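Local coordinates for protein folylpolyglutamate synthase (FolC) (Helicobacter pylori, PDB 6K8C) that probably catalyses the ATP-dependent addition of glutamate to dihydropteroate, giving dihydrofolate, and of further glutamates to tetrahydrofolate and its one-carbon derivatives, at residues Pro28-Gln33 with Ala118-Glu123; His51-Asn56 with Leu141-Gly146; Leu77-Pro82 with Tyr124-Ala129; Leu155-Ser160 with Leu185-Ser190. All coordinates share one frame; numbering follows the deposited sequence.

Contact 1. Residues Pro28-Gln33 with Ala118-Glu123; sequences PSRFIQ and ACSYFE
Charge pairing, helix capping and ring packing all converge on Glu123, in the first turn of helix 121-132. Arg30 reaches it from the start of helix 28-41. Its CG lies anti to the backbone N (chi1 -175°), and a bend at chi3 swings the guanidinium across the glutamate chain at about a right angle. Arg30 NE donates to Glu123 OE1 at 3.1 Å, and OE1 lies in the guanidinium plane and receives the hydrogen on its syn lone pair. A second, weak bond of the salt bridge joins Arg30 NH2 to Glu123 OE2 at 2.9 Å; with the two planes turned 49° apart, the pairing is skewed rather than flat. On the way, Arg30 CD makes a van der Waals approach to Ala118 O, 3.6 Å away.

The same OE1 also accepts from Ser120 N at 2.9 Å, a nearly straight bond that arrives from above the carboxylate plane. In return Glu123 N donates to Ser120 OG at 3.1 Å, so Ser120, the N-cap, and Glu123 complete a capping box. OE1 thus serves two donors, which would be expected to favour the ionised carboxylate. A water bridges Phe31 N and Glu123 OE2, accepting from the amide and probably donating to the oxygen.

Apolar packing comes from the glutamate's aliphatic part: Glu123 CG lies 3.5 Å from Phe31 CD1, the two side chains sliding past each other in opposite directions.

The contact ties the N-terminal turns of two helices together; Phe31 continues onto Thr126 and Leu127 of helix 121-132, while Glu123 and Cys119 also touch Ile34 of helix 28-41.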
loop_
_atom_site.group_PDB
_atom_site.type_symbol
_atom_site.label_atom_id
_atom_site.label_comp_id
_atom_site.label_asym_id
_atom_site.label_seq_id
_atom_site.Cartn_x
_atom_site.Cartn_y
_atom_site.Cartn_z
ATOM N N PRO A 28 5.815 -22.634 0.402
ATOM C CA PRO A 28 6.971 -21.722 0.453
ATOM C C PRO A 28 8.109 -22.126 -0.466
ATOM O O PRO A 28 8.735 -21.262 -1.093
ATOM C CB PRO A 28 7.389 -21.788 1.927
ATOM C CG PRO A 28 6.134 -22.133 2.657
ATOM C CD PRO A 28 5.344 -23.023 1.743
ATOM N N SER A 29 8.389 -23.426 -0.573
ATOM C CA SER A 29 9.461 -23.878 -1.449
ATOM C C SER A 29 9.189 -23.553 -2.912
ATOM O O SER A 29 10.131 -23.536 -3.713
ATOM C CB SER A 29 9.683 -25.385 -1.279
ATOM O OG SER A 29 8.589 -26.131 -1.788
ATOM N N ARG A 30 7.932 -23.282 -3.277
ATOM C CA ARG A 30 7.608 -23.048 -4.680
ATOM C C ARG A 30 8.308 -21.802 -5.205
ATOM O O ARG A 30 9.061 -21.863 -6.184
ATOM C CB ARG A 30 6.092 -22.939 -4.878
ATOM C CG ARG A 30 5.698 -22.824 -6.347
ATOM C CD ARG A 30 4.189 -22.748 -6.560
ATOM N NE ARG A 30 3.594 -21.569 -5.935
ATOM C CZ ARG A 30 2.754 -21.620 -4.909
ATOM N NH1 ARG A 30 2.409 -22.797 -4.398
ATOM N NH2 ARG A 30 2.259 -20.500 -4.395
ATOM N N PHE A 31 8.071 -20.648 -4.572
ATOM C CA PHE A 31 8.625 -19.432 -5.156
ATOM C C PHE A 31 10.140 -19.375 -5.025
ATOM O O PHE A 31 10.810 -18.824 -5.907
ATOM C CB PHE A 31 8.016 -18.172 -4.548
ATOM C CG PHE A 31 8.371 -16.937 -5.320
ATOM C CD1 PHE A 31 7.843 -16.731 -6.579
ATOM C CD2 PHE A 31 9.284 -16.021 -4.822
ATOM C CE1 PHE A 31 8.176 -15.617 -7.318
ATOM C CE2 PHE A 31 9.627 -14.903 -5.557
ATOM C CZ PHE A 31 9.070 -14.698 -6.808
ATOM N N ILE A 32 10.698 -19.924 -3.943
ATOM C CA ILE A 32 12.154 -20.032 -3.851
ATOM C C ILE A 32 12.698 -20.748 -5.078
ATOM O O ILE A 32 13.703 -20.332 -5.672
ATOM C CB ILE A 32 12.561 -20.745 -2.548
ATOM C CG1 ILE A 32 12.247 -19.869 -1.336
ATOM C CG2 ILE A 32 14.048 -21.095 -2.571
ATOM C CD1 ILE A 32 12.084 -20.650 -0.049
ATOM N N GLN A 33 12.017 -21.814 -5.501
ATOM C CA GLN A 33 12.416 -22.522 -6.710
ATOM C C GLN A 33 12.105 -21.705 -7.959
ATOM O O GLN A 33 12.922 -21.651 -8.888
ATOM C CB GLN A 33 11.719 -23.883 -6.760
ATOM C CG GLN A 33 12.116 -24.757 -7.927
ATOM C CD GLN A 33 11.268 -26.013 -8.015
ATOM O OE1 GLN A 33 10.445 -26.285 -7.139
ATOM N NE2 GLN A 33 11.461 -26.783 -9.079
ATOM N N ALA A 118 3.852 -21.719 -13.145
ATOM C CA ALA A 118 3.736 -22.197 -11.773
ATOM C C ALA A 118 3.449 -21.073 -10.782
ATOM O O ALA A 118 3.042 -21.354 -9.651
ATOM C CB ALA A 118 5.015 -22.932 -11.365
ATOM N N CYS A 119 3.649 -19.818 -11.177
ATOM C CA CYS A 119 3.462 -18.701 -10.258
ATOM C C CYS A 119 2.010 -18.565 -9.825
ATOM O O CYS A 119 1.086 -18.697 -10.632
ATOM C CB CYS A 119 3.894 -17.390 -10.912
ATOM S SG CYS A 119 5.658 -17.091 -10.947
ATOM N N SER A 120 1.817 -18.267 -8.544
ATOM C CA SER A 120 0.568 -17.667 -8.111
ATOM C C SER A 120 0.441 -16.264 -8.705
ATOM O O SER A 120 1.387 -15.709 -9.267
ATOM C CB SER A 120 0.504 -17.596 -6.585
ATOM O OG SER A 120 1.313 -16.536 -6.090
ATOM N N TYR A 121 -0.753 -15.687 -8.558
ATOM C CA TYR A 121 -0.995 -14.326 -9.026
ATOM C C TYR A 121 0.049 -13.353 -8.478
ATOM O O TYR A 121 0.717 -12.640 -9.239
ATOM C CB TYR A 121 -2.410 -13.905 -8.618
ATOM C CG TYR A 121 -2.834 -12.513 -9.026
ATOM C CD1 TYR A 121 -2.560 -11.417 -8.217
ATOM C CD2 TYR A 121 -3.544 -12.298 -10.202
ATOM C CE1 TYR A 121 -2.960 -10.149 -8.576
ATOM C CE2 TYR A 121 -3.951 -11.031 -10.569
ATOM C CZ TYR A 121 -3.658 -9.958 -9.749
ATOM O OH TYR A 121 -4.065 -8.692 -10.101
ATOM N N PHE A 122 0.219 -13.330 -7.159
ATOM C CA PHE A 122 1.152 -12.380 -6.563
ATOM C C PHE A 122 2.599 -12.740 -6.874
ATOM O O PHE A 122 3.434 -11.844 -7.033
ATOM C CB PHE A 122 0.942 -12.298 -5.051
ATOM C CG PHE A 122 1.824 -11.275 -4.376
ATOM C CD1 PHE A 122 1.600 -9.921 -4.564
ATOM C CD2 PHE A 122 2.890 -11.670 -3.580
ATOM C CE1 PHE A 122 2.415 -8.973 -3.955
ATOM C CE2 PHE A 122 3.707 -10.730 -2.971
ATOM C CZ PHE A 122 3.470 -9.382 -3.158
ATOM N N GLU A 123 2.913 -14.037 -6.975
ATOM C CA GLU A 123 4.264 -14.438 -7.357
ATOM C C GLU A 123 4.612 -13.951 -8.758
ATOM O O GLU A 123 5.750 -13.535 -9.013
ATOM C CB GLU A 123 4.412 -15.962 -7.249
ATOM C CG GLU A 123 4.442 -16.444 -5.791
ATOM C CD GLU A 123 4.252 -17.940 -5.649
ATOM O OE1 GLU A 123 4.011 -18.624 -6.668
ATOM O OE2 GLU A 123 4.350 -18.433 -4.509
HETATM O O HOH W 1 5.752 -20.099 -2.954
#

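Contact 2. Residues His51-Asn56 with Leu141-Gly146; sequences HVVGTN and LEAGLG
Two neighbouring parallel strands, 48-53 and 138-142, pair at their C-terminal ends in the central sheet of the Mur ligase-type ATP-binding domain. The register sets His51 beside Leu141 and Val52 beside Glu142. Val52 uses both its backbone polar groups: Val52 N donates to Leu141 O at 2.9 Å, from above the carbonyl plane, and Ala143 N donates to Val52 O at 2.9 Å, nearly along the C=O axis. Leu141 O also receives a CA-H...O contact from His51 CA, 3.4 Å away.

On the face carrying His51 and Leu141, the imidazole lies anti to its backbone N (chi1 -159°) and leans over the partner strand. His51 CD2 brings its edge to Leu141 O at 3.4 Å, while His51 NE2 passes Ala143 CB at 3.7 Å and hydrogen-bonds to Thr152 OG1. Val53 CG2 stands over the centre of one imidazole face and touches Ala143 CB at 3.9 Å, so the methyl of Ala143 fits beside both. Val52 and Glu142 point to the other face, where both touch Lys58.

Beyond the pairing the chains part, the first into Gly54-Asn56 and helix 58-70, as in the P-loop of this nucleotide-binding fold, the second into the 143-146 loop, where Gly144 N and Gly146 N bond to Asp150. Strand 159-162 flanks strand 48-53 on its other edge, with helix 58-70 packed on the Val52 face.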
loop_
_atom_site.group_PDB
_atom_site.type_symbol
_atom_site.label_atom_id
_atom_site.label_comp_id
_atom_site.label_asym_id
_atom_site.label_seq_id
_atom_site.Cartn_x
_atom_site.Cartn_y
_atom_site.Cartn_z
ATOM N N HIS A 51 13.079 -3.773 1.384
ATOM C CA HIS A 51 11.906 -4.583 1.700
ATOM C C HIS A 51 11.035 -3.819 2.694
ATOM O O HIS A 51 11.441 -3.599 3.837
ATOM C CB HIS A 51 12.342 -5.929 2.276
ATOM C CG HIS A 51 11.307 -7.007 2.183
ATOM N ND1 HIS A 51 11.340 -8.134 2.979
ATOM C CD2 HIS A 51 10.222 -7.142 1.384
ATOM C CE1 HIS A 51 10.315 -8.913 2.678
ATOM N NE2 HIS A 51 9.622 -8.335 1.714
ATOM N N VAL A 52 9.835 -3.434 2.269
ATOM C CA VAL A 52 8.892 -2.712 3.119
ATOM C C VAL A 52 7.908 -3.720 3.706
ATOM O O VAL A 52 7.153 -4.366 2.968
ATOM C CB VAL A 52 8.164 -1.606 2.336
ATOM C CG1 VAL A 52 7.217 -0.846 3.250
ATOM C CG2 VAL A 52 9.174 -0.645 1.716
ATOM N N VAL A 53 7.919 -3.855 5.032
ATOM C CA VAL A 53 7.147 -4.859 5.754
ATOM C C VAL A 53 6.395 -4.168 6.883
ATOM O O VAL A 53 6.954 -3.311 7.574
ATOM C CB VAL A 53 8.063 -5.971 6.314
ATOM C CG1 VAL A 53 7.282 -6.931 7.196
ATOM C CG2 VAL A 53 8.745 -6.730 5.178
ATOM N N GLY A 54 5.138 -4.536 7.078
ATOM C CA GLY A 54 4.364 -3.973 8.165
ATOM C C GLY A 54 2.877 -4.088 7.891
ATOM O O GLY A 54 2.448 -4.735 6.941
ATOM N N THR A 55 2.098 -3.437 8.754
ATOM C CA THR A 55 0.646 -3.442 8.631
ATOM C C THR A 55 0.096 -2.133 8.088
ATOM O O THR A 55 -0.688 -2.139 7.138
ATOM C CB THR A 55 -0.003 -3.746 9.988
ATOM O OG1 THR A 55 0.474 -5.007 10.469
ATOM C CG2 THR A 55 -1.521 -3.794 9.857
ATOM N N ASN A 56 0.500 -1.006 8.664
ATOM C CA ASN A 56 0.004 0.300 8.269
ATOM C C ASN A 56 1.131 1.136 7.681
ATOM O O ASN A 56 2.299 0.984 8.053
ATOM C CB ASN A 56 -0.616 1.033 9.464
ATOM C CG ASN A 56 -1.798 0.286 10.048
ATOM O OD1 ASN A 56 -2.653 -0.212 9.316
ATOM N ND2 ASN A 56 -1.847 0.196 11.370
ATOM N N LEU A 141 10.347 -2.726 -2.480
ATOM C CA LEU A 141 9.566 -3.948 -2.642
ATOM C C LEU A 141 8.656 -4.113 -1.432
ATOM O O LEU A 141 9.126 -4.432 -0.334
ATOM C CB LEU A 141 10.506 -5.145 -2.788
ATOM C CG LEU A 141 10.062 -6.440 -3.462
ATOM C CD1 LEU A 141 9.841 -6.232 -4.947
ATOM C CD2 LEU A 141 11.117 -7.504 -3.219
ATOM N N GLU A 142 7.362 -3.904 -1.632
ATOM C CA GLU A 142 6.391 -4.058 -0.557
ATOM C C GLU A 142 6.016 -5.524 -0.402
ATOM O O GLU A 142 5.684 -6.197 -1.384
ATOM C CB GLU A 142 5.147 -3.227 -0.858
ATOM C CG GLU A 142 4.120 -3.184 0.250
ATOM C CD GLU A 142 2.898 -2.391 -0.159
ATOM O OE1 GLU A 142 1.834 -3.006 -0.374
ATOM O OE2 GLU A 142 3.008 -1.154 -0.284
ATOM N N ALA A 143 6.068 -6.020 0.829
ATOM C CA ALA A 143 5.679 -7.399 1.084
ATOM C C ALA A 143 4.176 -7.572 0.894
ATOM O O ALA A 143 3.385 -6.653 1.126
ATOM C CB ALA A 143 6.084 -7.820 2.498
ATOM N N GLY A 144 3.790 -8.759 0.448
ATOM C CA GLY A 144 2.397 -9.145 0.368
ATOM C C GLY A 144 1.913 -9.754 1.666
ATOM O O GLY A 144 2.413 -9.442 2.751
ATOM N N LEU A 145 0.945 -10.659 1.551
ATOM C CA LEU A 145 0.306 -11.264 2.712
ATOM C C LEU A 145 0.917 -12.603 3.110
ATOM O O LEU A 145 0.427 -13.234 4.052
ATOM C CB LEU A 145 -1.194 -11.444 2.450
ATOM C CG LEU A 145 -1.960 -10.191 2.017
ATOM C CD1 LEU A 145 -3.423 -10.520 1.760
ATOM C CD2 LEU A 145 -1.826 -9.084 3.055
ATOM N N GLY A 146 1.978 -13.042 2.433
ATOM C CA GLY A 146 2.563 -14.349 2.690
ATOM C C GLY A 146 3.311 -14.476 4.005
ATOM O O GLY A 146 3.732 -15.586 4.346
#

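Contact 3. Residues Leu77-Pro82 with Tyr124-Ala129; sequences LHFTSP and YATLLA
Phe79, with CG anti to the backbone N (chi1 174°), and Leu77, with CG likewise anti to the backbone N, project from one side of strand 76-79 to meet helix 121-132. The second torsion turns the Phe79 ring so that one face receives Ala129. The Ala129 CB methyl lies 4.0 Å from the centroid of the Phe79 ring, 28° off its normal, a CH-pi contact; its nearest ring atom is Phe79 CD1, at 3.6 Å.

The far end of the ring reaches one turn back along the helix. Phe79 CZ meets Ala125 CB at 4.0 Å, and Phe79 CE1 approaches Ala125 O at 3.6 Å. Ala125 O is already engaged within the helix, accepting from Ala129 N at 2.9 Å. Phe79 CE2 lies 3.9 Å from Thr126 OG1, the two side chains crossing at about a right angle. With OG1 beside its own backbone N, the threonine hydroxyl bonds to Phe122 O and Ser151 OG, so its contact with the ring is packing alone.

Leu77 covers the other end of the patch more loosely, with Leu77 CD2 4.2 Å from Ala129 CB and CD1 near the Ala129 carbonyl. The small alanines let the helix backbone come close to the ring.

Strand 77-79 and helix 124-129 run almost exactly antiparallel, at 173°, their axes 9.8 Å apart: a helix laid on one face of an alpha/beta sheet. Strand 138-142 pairs with strand 76-79 and adds Leu139 and Leu141 to this interface, while helices 28-41 and 100-110 pack against other sides of helix 121-132, through Leu127 and Leu128 among others.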
loop_
_atom_site.group_PDB
_atom_site.type_symbol
_atom_site.label_atom_id
_atom_site.label_comp_id
_atom_site.label_asym_id
_atom_site.label_seq_id
_atom_site.Cartn_x
_atom_site.Cartn_y
_atom_site.Cartn_z
ATOM N N LEU A 77 12.103 1.507 -8.890
ATOM C CA LEU A 77 10.791 0.904 -9.061
ATOM C C LEU A 77 10.180 0.641 -7.695
ATOM O O LEU A 77 10.817 0.023 -6.835
ATOM C CB LEU A 77 10.865 -0.404 -9.852
ATOM C CG LEU A 77 9.471 -0.920 -10.231
ATOM C CD1 LEU A 77 9.515 -1.518 -11.622
ATOM C CD2 LEU A 77 8.929 -1.936 -9.230
ATOM N N HIS A 78 8.942 1.091 -7.510
ATOM C CA HIS A 78 8.192 0.864 -6.285
ATOM C C HIS A 78 7.081 -0.134 -6.578
ATOM O O HIS A 78 6.168 0.157 -7.360
ATOM C CB HIS A 78 7.614 2.170 -5.740
ATOM C CG HIS A 78 6.938 2.022 -4.414
ATOM N ND1 HIS A 78 6.001 2.920 -3.950
ATOM C CD2 HIS A 78 7.073 1.084 -3.448
ATOM C CE1 HIS A 78 5.593 2.546 -2.750
ATOM N NE2 HIS A 78 6.228 1.436 -2.421
ATOM N N PHE A 79 7.163 -1.299 -5.949
ATOM C CA PHE A 79 6.229 -2.399 -6.155
ATOM C C PHE A 79 5.271 -2.449 -4.970
ATOM O O PHE A 79 5.709 -2.645 -3.837
ATOM C CB PHE A 79 7.006 -3.708 -6.281
ATOM C CG PHE A 79 6.147 -4.940 -6.353
ATOM C CD1 PHE A 79 5.252 -5.119 -7.391
ATOM C CD2 PHE A 79 6.271 -5.936 -5.395
ATOM C CE1 PHE A 79 4.482 -6.263 -7.466
ATOM C CE2 PHE A 79 5.504 -7.084 -5.462
ATOM C CZ PHE A 79 4.612 -7.247 -6.498
ATOM N N THR A 80 3.973 -2.275 -5.228
ATOM C CA THR A 80 2.971 -2.233 -4.168
ATOM C C THR A 80 1.844 -3.211 -4.471
ATOM O O THR A 80 1.752 -3.768 -5.564
ATOM C CB THR A 80 2.389 -0.825 -3.996
ATOM O OG1 THR A 80 1.735 -0.431 -5.211
ATOM C CG2 THR A 80 3.488 0.165 -3.670
ATOM N N SER A 81 0.973 -3.419 -3.485
ATOM C CA SER A 81 -0.193 -4.269 -3.683
ATOM C C SER A 81 -1.237 -3.904 -2.640
ATOM O O SER A 81 -0.878 -3.415 -1.564
ATOM C CB SER A 81 0.178 -5.756 -3.579
ATOM O OG SER A 81 0.491 -6.108 -2.247
ATOM N N PRO A 82 -2.539 -4.082 -2.940
ATOM C CA PRO A 82 -3.023 -4.488 -4.261
ATOM C C PRO A 82 -3.172 -3.259 -5.140
ATOM O O PRO A 82 -2.351 -2.357 -5.044
ATOM C CB PRO A 82 -4.374 -5.132 -3.955
ATOM C CG PRO A 82 -4.884 -4.337 -2.788
ATOM C CD PRO A 82 -3.656 -3.871 -1.999
ATOM N N TYR A 124 3.645 -13.979 -9.682
ATOM C CA TYR A 124 3.902 -13.474 -11.028
ATOM C C TYR A 124 4.088 -11.960 -11.029
ATOM O O TYR A 124 4.942 -11.434 -11.755
ATOM C CB TYR A 124 2.767 -13.866 -11.972
ATOM C CG TYR A 124 3.140 -13.714 -13.426
ATOM C CD1 TYR A 124 4.190 -14.447 -13.972
ATOM C CD2 TYR A 124 2.462 -12.827 -14.249
ATOM C CE1 TYR A 124 4.542 -14.308 -15.300
ATOM C CE2 TYR A 124 2.807 -12.685 -15.578
ATOM C CZ TYR A 124 3.848 -13.426 -16.095
ATOM O OH TYR A 124 4.194 -13.280 -17.413
ATOM N N ALA A 125 3.282 -11.241 -10.238
ATOM C CA ALA A 125 3.477 -9.799 -10.096
ATOM C C ALA A 125 4.882 -9.487 -9.598
ATOM O O ALA A 125 5.516 -8.529 -10.060
ATOM C CB ALA A 125 2.429 -9.217 -9.142
ATOM N N THR A 126 5.390 -10.298 -8.664
ATOM C CA THR A 126 6.742 -10.102 -8.150
ATOM C C THR A 126 7.783 -10.246 -9.256
ATOM O O THR A 126 8.700 -9.425 -9.367
ATOM C CB THR A 126 7.017 -11.090 -7.009
ATOM O OG1 THR A 126 6.070 -10.878 -5.952
ATOM C CG2 THR A 126 8.426 -10.909 -6.452
ATOM N N LEU A 127 7.663 -11.288 -10.086
ATOM C CA LEU A 127 8.606 -11.452 -11.190
ATOM C C LEU A 127 8.499 -10.302 -12.179
ATOM O O LEU A 127 9.514 -9.844 -12.717
ATOM C CB LEU A 127 8.377 -12.786 -11.912
ATOM C CG LEU A 127 8.670 -14.074 -11.141
ATOM C CD1 LEU A 127 8.538 -15.273 -12.086
ATOM C CD2 LEU A 127 10.050 -14.048 -10.495
ATOM N N LEU A 128 7.278 -9.831 -12.445
ATOM C CA LEU A 128 7.112 -8.682 -13.325
ATOM C C LEU A 128 7.832 -7.458 -12.765
ATOM O O LEU A 128 8.461 -6.700 -13.514
ATOM C CB LEU A 128 5.625 -8.387 -13.532
ATOM C CG LEU A 128 4.839 -9.325 -14.451
ATOM C CD1 LEU A 128 3.352 -9.024 -14.354
ATOM C CD2 LEU A 128 5.329 -9.209 -15.888
ATOM N N ALA A 129 7.755 -7.253 -11.448
ATOM C CA ALA A 129 8.461 -6.131 -10.835
ATOM C C ALA A 129 9.967 -6.251 -11.039
ATOM O O ALA A 129 10.635 -5.269 -11.384
ATOM C CB ALA A 129 8.122 -6.044 -9.343
#

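Contact 4. Residues Leu155-Ser160 with Leu185-Ser190; sequences LKKTLS and LKAMGS
Ala187 O takes two hydrogen bonds, one from a lysine ammonium and one from a water. Lys157 NZ donates to Ala187 O at 2.9 Å, nearly along the C=O axis. To get there the lysine starts with CG in the crowded position between backbone N and carbonyl carbon (chi1 52°), then bends at chi3 and chi4 so that its end curls over the 187-189 backbone. Its aliphatic part lies along that backbone, Lys157 CD standing 3.9 Å from Gly189 N. Gly189 has no side chain, and the lysine CD lies on the side where one would point.

The second grip on Ala187 O is water-borne: one water donates to it and hydrogen-bonds Ser160 OG at 2.8 Å. Another joins Ser160 OG, at 2.6 Å, to Gly189 N, from which it accepts. The serine hydroxyl itself, Ser160 OG, remains 4.1 Å from Gly189 N, so these waters carry its polar link to the loop. A third water accepts from Ser190 N and makes a weak bond to Lys157 O.

Ala187 belongs to a type I turn from Leu185 to Met188, which follows helix 177-185 and leads toward strand 191-194. The contact thus joins the entrances of adjacent parallel strands 159-162 and 191-194, with strand 48-53 on the far edge of 159-162 and helix 199-211 packed against Leu185 and Met188.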
loop_
_atom_site.group_PDB
_atom_site.type_symbol
_atom_site.label_atom_id
_atom_site.label_comp_id
_atom_site.label_asym_id
_atom_site.label_seq_id
_atom_site.Cartn_x
_atom_site.Cartn_y
_atom_site.Cartn_z
ATOM N N LEU A 155 14.020 -12.407 -2.569
ATOM C CA LEU A 155 15.023 -11.527 -3.147
ATOM C C LEU A 155 16.028 -11.111 -2.079
ATOM O O LEU A 155 15.671 -10.904 -0.915
ATOM C CB LEU A 155 14.355 -10.296 -3.765
ATOM C CG LEU A 155 13.708 -10.448 -5.144
ATOM C CD1 LEU A 155 12.419 -11.250 -5.065
ATOM C CD2 LEU A 155 13.439 -9.080 -5.740
ATOM N N LYS A 156 17.296 -11.018 -2.466
ATOM C CA LYS A 156 18.300 -10.527 -1.532
ATOM C C LYS A 156 18.021 -9.061 -1.223
ATOM O O LYS A 156 17.666 -8.279 -2.108
ATOM C CB LYS A 156 19.708 -10.701 -2.102
ATOM C CG LYS A 156 20.304 -12.082 -1.850
ATOM C CD LYS A 156 21.635 -12.261 -2.567
ATOM C CE LYS A 156 21.951 -13.734 -2.787
ATOM N NZ LYS A 156 23.183 -13.919 -3.605
ATOM N N LYS A 157 18.162 -8.694 0.042
ATOM C CA LYS A 157 17.744 -7.383 0.507
ATOM C C LYS A 157 18.942 -6.586 0.997
ATOM O O LYS A 157 19.815 -7.113 1.693
ATOM C CB LYS A 157 16.697 -7.501 1.619
ATOM C CG LYS A 157 17.095 -8.402 2.768
ATOM C CD LYS A 157 16.041 -8.378 3.860
ATOM C CE LYS A 157 14.738 -8.991 3.372
ATOM N NZ LYS A 157 14.622 -10.417 3.771
ATOM N N THR A 158 18.980 -5.316 0.608
ATOM C CA THR A 158 19.923 -4.372 1.192
ATOM C C THR A 158 19.415 -3.846 2.528
ATOM O O THR A 158 20.194 -3.662 3.471
ATOM C CB THR A 158 20.148 -3.214 0.221
ATOM O OG1 THR A 158 20.497 -3.735 -1.064
ATOM C CG2 THR A 158 21.246 -2.286 0.717
ATOM N N LEU A 159 18.111 -3.608 2.628
ATOM C CA LEU A 159 17.543 -2.925 3.779
ATOM C C LEU A 159 16.094 -3.353 3.929
ATOM O O LEU A 159 15.395 -3.523 2.931
ATOM C CB LEU A 159 17.628 -1.407 3.599
ATOM C CG LEU A 159 16.994 -0.503 4.646
ATOM C CD1 LEU A 159 17.824 -0.529 5.918
ATOM C CD2 LEU A 159 16.886 0.910 4.083
ATOM N N SER A 160 15.657 -3.541 5.171
ATOM C CA SER A 160 14.246 -3.717 5.482
ATOM C C SER A 160 13.737 -2.478 6.206
ATOM O O SER A 160 14.454 -1.883 7.017
ATOM C CB SER A 160 14.015 -4.957 6.350
ATOM O OG SER A 160 14.470 -6.129 5.694
ATOM N N LEU A 185 8.834 -10.190 11.336
ATOM C CA LEU A 185 10.178 -9.820 11.752
ATOM C C LEU A 185 11.206 -10.920 11.528
ATOM O O LEU A 185 12.402 -10.619 11.454
ATOM C CB LEU A 185 10.175 -9.421 13.231
ATOM C CG LEU A 185 9.411 -8.135 13.546
ATOM C CD1 LEU A 185 9.046 -8.076 15.025
ATOM C CD2 LEU A 185 10.228 -6.920 13.138
ATOM N N LYS A 186 10.776 -12.180 11.415
ATOM C CA LYS A 186 11.736 -13.278 11.333
ATOM C C LYS A 186 12.602 -13.189 10.084
ATOM O O LYS A 186 13.754 -13.638 10.097
ATOM C CB LYS A 186 11.008 -14.622 11.376
ATOM C CG LYS A 186 10.919 -15.218 12.770
ATOM C CD LYS A 186 10.052 -16.465 12.796
ATOM C CE LYS A 186 9.898 -16.983 14.217
ATOM N NZ LYS A 186 8.489 -16.901 14.691
ATOM N N ALA A 187 12.076 -12.614 9.005
ATOM C CA ALA A 187 12.812 -12.491 7.757
ATOM C C ALA A 187 13.637 -11.211 7.676
ATOM O O ALA A 187 14.069 -10.834 6.579
ATOM C CB ALA A 187 11.849 -12.576 6.574
ATOM N N MET A 188 13.866 -10.534 8.801
ATOM C CA MET A 188 14.726 -9.360 8.784
ATOM C C MET A 188 16.145 -9.761 8.401
ATOM O O MET A 188 16.632 -10.832 8.775
ATOM C CB MET A 188 14.705 -8.650 10.145
ATOM C CG MET A 188 15.729 -9.139 11.157
ATOM S SD MET A 188 15.902 -8.094 12.628
ATOM C CE MET A 188 14.225 -8.040 13.260
ATOM N N GLY A 189 16.790 -8.916 7.610
ATOM C CA GLY A 189 18.167 -9.117 7.206
ATOM C C GLY A 189 19.136 -8.451 8.156
ATOM O O GLY A 189 18.841 -8.238 9.336
ATOM N N SER A 190 20.305 -8.090 7.628
ATOM C CA SER A 190 21.371 -7.569 8.470
ATOM C C SER A 190 21.180 -6.102 8.835
ATOM O O SER A 190 21.812 -5.631 9.786
ATOM C CB SER A 190 22.721 -7.754 7.773
ATOM O OG SER A 190 22.775 -7.012 6.567
HETATM O O HOH W 2 20.355 -8.769 4.558
HETATM O O HOH W 3 16.823 -6.299 6.891
HETATM O O HOH W 4 12.602 -8.199 5.673
#

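How the contacts relate
All four contacts belong to the Mur ligase-type ATP-binding domain, and contacts 2, 3 and 4 meet its central eight-stranded sheet. Strands 76-79, 138-142, 48-53, 159-162 and 191-194 lie side by side in that order, so contact 3, contact 2 and contact 4 follow one another across it, each about 11 Å from the next between centres. Contact 1 shares helix 121-132 with contact 3, their centres about 13 Å apart, and sits outward from the sheet; Phe122 bridges it to Phe79 and Gly144. Along the chain, contact 3 is nested within contact 2, contact 1 crosses both, and contact 4 follows, interlocking distant segments into one domain.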